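Local coordinates for pheromome Binding Protein (Epiphyas postvittana, PDB 6VQ5), which probably binds odorants such as pheromones, as other insect carrier proteins of the PBP/GOBP family do, at residues Leu23-Ser26 against Glu27-Asn31; Ser84-Ala87 against Ala88-Ala92. All coordinates share one frame; numbering follows the deposited sequence.

In the fold
Both contacts are local. Contact 1 (23-26 with 27-31) turns the chain from helix 13-23 into helix 28-37. Contact 2 (84-87 with 88-92) lies wholly in the first turns of helix 84-100. Their centres are 30 Å apart, on opposite sides of the chain's centre. Contact 1 is a surface turn with one buried residue, Ile29, and a single weak backbone bond between its two segments. It combines a helix end, one apolar pair and a salt bridge, and packs on helix 46-58, which the Cys19-Cys54 disulfide ties to helix 13-23. Contact 2 is partly buried, with four regular helix bonds. Its apolar residues face helix 70-79 and the loop after helix 107-121; Glu85 and Lys89 face outward.

Contact 1: residues Leu23-Ser26 against Glu27-Asn31; sequences LNLS and ESIIN
Ser26 and Ile29 are joined by a bond that is long but nearly straight. Ile29 N points at Ser26 O over 3.4 Å, with an angle of 168° at the hydrogen. It is weak, and it is the one hydrogen bond between 23-26 and 27-31. It lies just beyond a Schellman motif that ends helix 13-23. Asn24, with positive phi, is the C-prime residue, and Leu25 N reaches back to Lys20 O. The chain then turns through Ser26 and Glu27. Ile30 N bonds to Glu27 O at 3.0 Å as the chain enters helix 28-37.

On the inner side, the side chains of Leu25 and Ile29 cross obliquely. Ile29 has CG1 opposite its backbone N (chi1 -172°), which brings this branch to Leu25. The other branch, CG2, lies 3.3 Å from Ser26 O, next to the weak bond. Leu25 and Ile29 both also touch Ala51 of helix 46-58, so the turn is seated on that helix.

Two exposed places are polar. On one side of the turn are the serines, with Ser28 OG 3.6 Å from Ser26 CB. On another, Glu27 bends at chi2 and reaches back, and its OE1 forms a salt bridge with Lys20 NZ of helix 13-23. The apolar meeting beneath runs from Leu25 CD1 to Ile29 CG1, at 3.9 Å.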
loop_
_atom_site.group_PDB
_atom_site.type_symbol
_atom_site.label_atom_id
_atom_site.label_comp_id
_atom_site.label_asym_id
_atom_site.label_seq_id
_atom_site.Cartn_x
_atom_site.Cartn_y
_atom_site.Cartn_z
ATOM N N LEU A 23 -3.208 -14.126 8.651
ATOM C CA LEU A 23 -2.818 -14.718 7.339
ATOM C C LEU A 23 -1.686 -15.737 7.500
ATOM O O LEU A 23 -1.331 -16.362 6.496
ATOM C CB LEU A 23 -2.394 -13.597 6.390
ATOM C CG LEU A 23 -3.509 -12.669 5.917
ATOM C CD1 LEU A 23 -2.943 -11.503 5.117
ATOM C CD2 LEU A 23 -4.497 -13.431 5.067
ATOM N N ASN A 24 -1.129 -15.872 8.701
ATOM C CA ASN A 24 -0.084 -16.875 9.048
ATOM C C ASN A 24 1.182 -16.645 8.213
ATOM O O ASN A 24 1.730 -17.628 7.668
ATOM C CB ASN A 24 -0.580 -18.312 8.882
ATOM C CG ASN A 24 0.144 -19.250 9.825
ATOM O OD1 ASN A 24 0.109 -19.038 11.034
ATOM N ND2 ASN A 24 0.813 -20.268 9.299
ATOM N N LEU A 25 1.643 -15.390 8.162
ATOM C CA LEU A 25 2.841 -14.955 7.413
ATOM C C LEU A 25 4.087 -15.178 8.272
ATOM O O LEU A 25 3.985 -15.011 9.495
ATOM C CB LEU A 25 2.658 -13.480 7.059
ATOM C CG LEU A 25 1.431 -13.130 6.204
ATOM C CD1 LEU A 25 1.383 -11.629 5.927
ATOM C CD2 LEU A 25 1.420 -13.908 4.885
ATOM N N SER A 26 5.213 -15.538 7.649
ATOM C CA SER A 26 6.571 -15.599 8.263
ATOM C C SER A 26 7.018 -14.200 8.707
ATOM O O SER A 26 6.370 -13.215 8.300
ATOM C CB SER A 26 7.599 -16.155 7.293
ATOM O OG SER A 26 6.985 -16.738 6.151
ATOM N N GLU A 27 8.141 -14.128 9.426
ATOM C CA GLU A 27 8.823 -12.853 9.770
ATOM C C GLU A 27 9.314 -12.187 8.475
ATOM O O GLU A 27 9.449 -10.961 8.453
ATOM C CB GLU A 27 9.954 -13.078 10.776
ATOM C CG GLU A 27 9.480 -13.422 12.185
ATOM C CD GLU A 27 8.302 -12.651 12.785
ATOM O OE1 GLU A 27 7.131 -12.886 12.357
ATOM O OE2 GLU A 27 8.538 -11.829 13.712
ATOM N N SER A 28 9.506 -12.953 7.408
ATOM C CA SER A 28 10.003 -12.427 6.116
ATOM C C SER A 28 9.100 -11.288 5.596
ATOM O O SER A 28 9.640 -10.417 4.878
ATOM C CB SER A 28 10.225 -13.533 5.128
ATOM O OG SER A 28 8.991 -14.084 4.699
ATOM N N ILE A 29 7.811 -11.227 5.947
ATOM C CA ILE A 29 6.897 -10.152 5.452
ATOM C C ILE A 29 7.512 -8.784 5.804
ATOM O O ILE A 29 7.279 -7.787 5.078
ATOM C CB ILE A 29 5.457 -10.327 5.999
ATOM C CG1 ILE A 29 4.453 -9.355 5.370
ATOM C CG2 ILE A 29 5.406 -10.194 7.515
ATOM C CD1 ILE A 29 4.462 -9.317 3.868
ATOM N N ILE A 30 8.273 -8.712 6.891
ATOM C CA ILE A 30 8.989 -7.470 7.306
ATOM C C ILE A 30 10.053 -7.163 6.235
ATOM O O ILE A 30 10.113 -6.011 5.713
ATOM C CB ILE A 30 9.610 -7.672 8.698
ATOM C CG1 ILE A 30 8.570 -8.064 9.761
ATOM C CG2 ILE A 30 10.418 -6.474 9.111
ATOM C CD1 ILE A 30 7.273 -7.243 9.780
ATOM N N ASN A 31 10.865 -8.175 5.912
ATOM C CA ASN A 31 11.927 -8.106 4.886
ATOM C C ASN A 31 11.269 -7.621 3.594
ATOM O O ASN A 31 11.800 -6.638 3.027
ATOM C CB ASN A 31 12.685 -9.427 4.800
ATOM C CG ASN A 31 13.228 -9.838 6.148
ATOM O OD1 ASN A 31 14.236 -9.316 6.603
ATOM N ND2 ASN A 31 12.537 -10.718 6.842
#

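Contact 2: residues Ser84-Ala87 against Ala88-Ala92; sequences SEVA and AKLVA
Val86 and Leu90 lie one turn apart on the packed side of this contact. Leu90 N gives its hydrogen to Val86 O at 2.9 Å, with an angle of 168° at the hydrogen. The carbonyl points almost straight at the donor. The side chains meet more distantly, with Val86 CG2 4.4 Å from Leu90 CG. With CG beside its backbone N (chi1 -78°), Leu90 lays that carbon against Val86 O. Leu90 is buried under Ile122, Leu125 and Trp127 of the loop that follows helix 107-121. Ala87 and Val91 form the next pair. Val91 N bonds to Ala87 O at 3.1 Å, the donor tilted from the carbonyl plane, and Val91 CG2 rests near the same oxygen. Val91 also packs on His70, Ala73 and Glu74 of helix 70-79.

These are the i to i+4 bonds of an alpha helix, here the opening turns of helix 84-100. Ala88 N to Ser84 O, at 3.3 Å, belongs to the same series. Asp83 OD1 accepts a hydrogen bond from Val86 N at the start of the helix.

The other side is more open. Lys89 N bonds to Glu85 O at 3.2 Å, in the carbonyl plane. The Lys89 side chain bends at chi2 and chi3. Its aliphatic part lies along that oxygen, with CG 3.4 Å and CE 3.7 Å from Glu85 O, while the ammonium end leads away. Lys89 also touches Leu125. Glu85 is exposed, and its CB leaves the backbone away from 88-92. Its OE1 takes a weak hydrogen bond from Ser84 OG and lies close to Asp83 OD1.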
loop_
_atom_site.group_PDB
_atom_site.type_symbol
_atom_site.label_atom_id
_atom_site.label_comp_id
_atom_site.label_asym_id
_atom_site.label_seq_id
_atom_site.Cartn_x
_atom_site.Cartn_y
_atom_site.Cartn_z
ATOM N N SER A 84 -1.396 19.370 3.370
ATOM C CA SER A 84 -2.624 19.381 2.533
ATOM C C SER A 84 -2.270 19.078 1.070
ATOM O O SER A 84 -2.876 18.155 0.493
ATOM C CB SER A 84 -3.339 20.705 2.662
ATOM O OG SER A 84 -2.452 21.784 2.402
ATOM N N GLU A 85 -1.313 19.832 0.516
ATOM C CA GLU A 85 -0.872 19.764 -0.904
ATOM C C GLU A 85 -0.328 18.365 -1.214
ATOM O O GLU A 85 -0.796 17.757 -2.198
ATOM C CB GLU A 85 0.194 20.824 -1.198
ATOM C CG GLU A 85 -0.311 22.260 -1.125
ATOM C CD GLU A 85 -0.153 22.974 0.212
ATOM O OE1 GLU A 85 0.485 22.406 1.137
ATOM O OE2 GLU A 85 -0.672 24.106 0.331
ATOM N N VAL A 86 0.621 17.866 -0.416
ATOM C CA VAL A 86 1.301 16.568 -0.712
ATOM C C VAL A 86 0.284 15.423 -0.588
ATOM O O VAL A 86 0.285 14.561 -1.490
ATOM C CB VAL A 86 2.563 16.326 0.138
ATOM C CG1 VAL A 86 2.274 16.275 1.618
ATOM C CG2 VAL A 86 3.273 15.050 -0.281
ATOM N N ALA A 87 -0.556 15.420 0.454
ATOM C CA ALA A 87 -1.605 14.395 0.687
ATOM C C ALA A 87 -2.471 14.234 -0.570
ATOM O O ALA A 87 -2.719 13.090 -0.980
ATOM C CB ALA A 87 -2.451 14.771 1.876
ATOM N N ALA A 88 -2.904 15.351 -1.160
ATOM C CA ALA A 88 -3.715 15.401 -2.398
ATOM C C ALA A 88 -2.935 14.780 -3.563
ATOM O O ALA A 88 -3.553 14.016 -4.323
ATOM C CB ALA A 88 -4.120 16.825 -2.694
ATOM N N LYS A 89 -1.634 15.080 -3.696
ATOM C CA LYS A 89 -0.778 14.541 -4.791
ATOM C C LYS A 89 -0.672 13.019 -4.645
ATOM O O LYS A 89 -0.837 12.322 -5.661
ATOM C CB LYS A 89 0.636 15.132 -4.793
ATOM C CG LYS A 89 0.759 16.638 -5.003
ATOM C CD LYS A 89 0.007 17.204 -6.203
ATOM C CE LYS A 89 -1.337 17.803 -5.817
ATOM N NZ LYS A 89 -2.319 17.791 -6.930
ATOM N N LEU A 90 -0.399 12.534 -3.428
ATOM C CA LEU A 90 -0.273 11.087 -3.092
ATOM C C LEU A 90 -1.534 10.327 -3.518
ATOM O O LEU A 90 -1.396 9.297 -4.201
ATOM C CB LEU A 90 -0.050 10.919 -1.587
ATOM C CG LEU A 90 1.358 11.210 -1.082
ATOM C CD1 LEU A 90 1.450 11.004 0.422
ATOM C CD2 LEU A 90 2.380 10.349 -1.795
ATOM N N VAL A 91 -2.709 10.793 -3.100
ATOM C CA VAL A 91 -4.004 10.099 -3.365
ATOM C C VAL A 91 -4.294 10.189 -4.870
ATOM O O VAL A 91 -4.823 9.202 -5.426
ATOM C CB VAL A 91 -5.147 10.670 -2.494
ATOM C CG1 VAL A 91 -6.519 10.163 -2.919
ATOM C CG2 VAL A 91 -4.916 10.402 -1.012
ATOM N N ALA A 92 -3.933 11.302 -5.517
ATOM C CA ALA A 92 -4.053 11.455 -6.985
ATOM C C ALA A 92 -3.253 10.337 -7.666
ATOM O O ALA A 92 -3.828 9.635 -8.517
ATOM C CB ALA A 92 -3.594 12.820 -7.425
#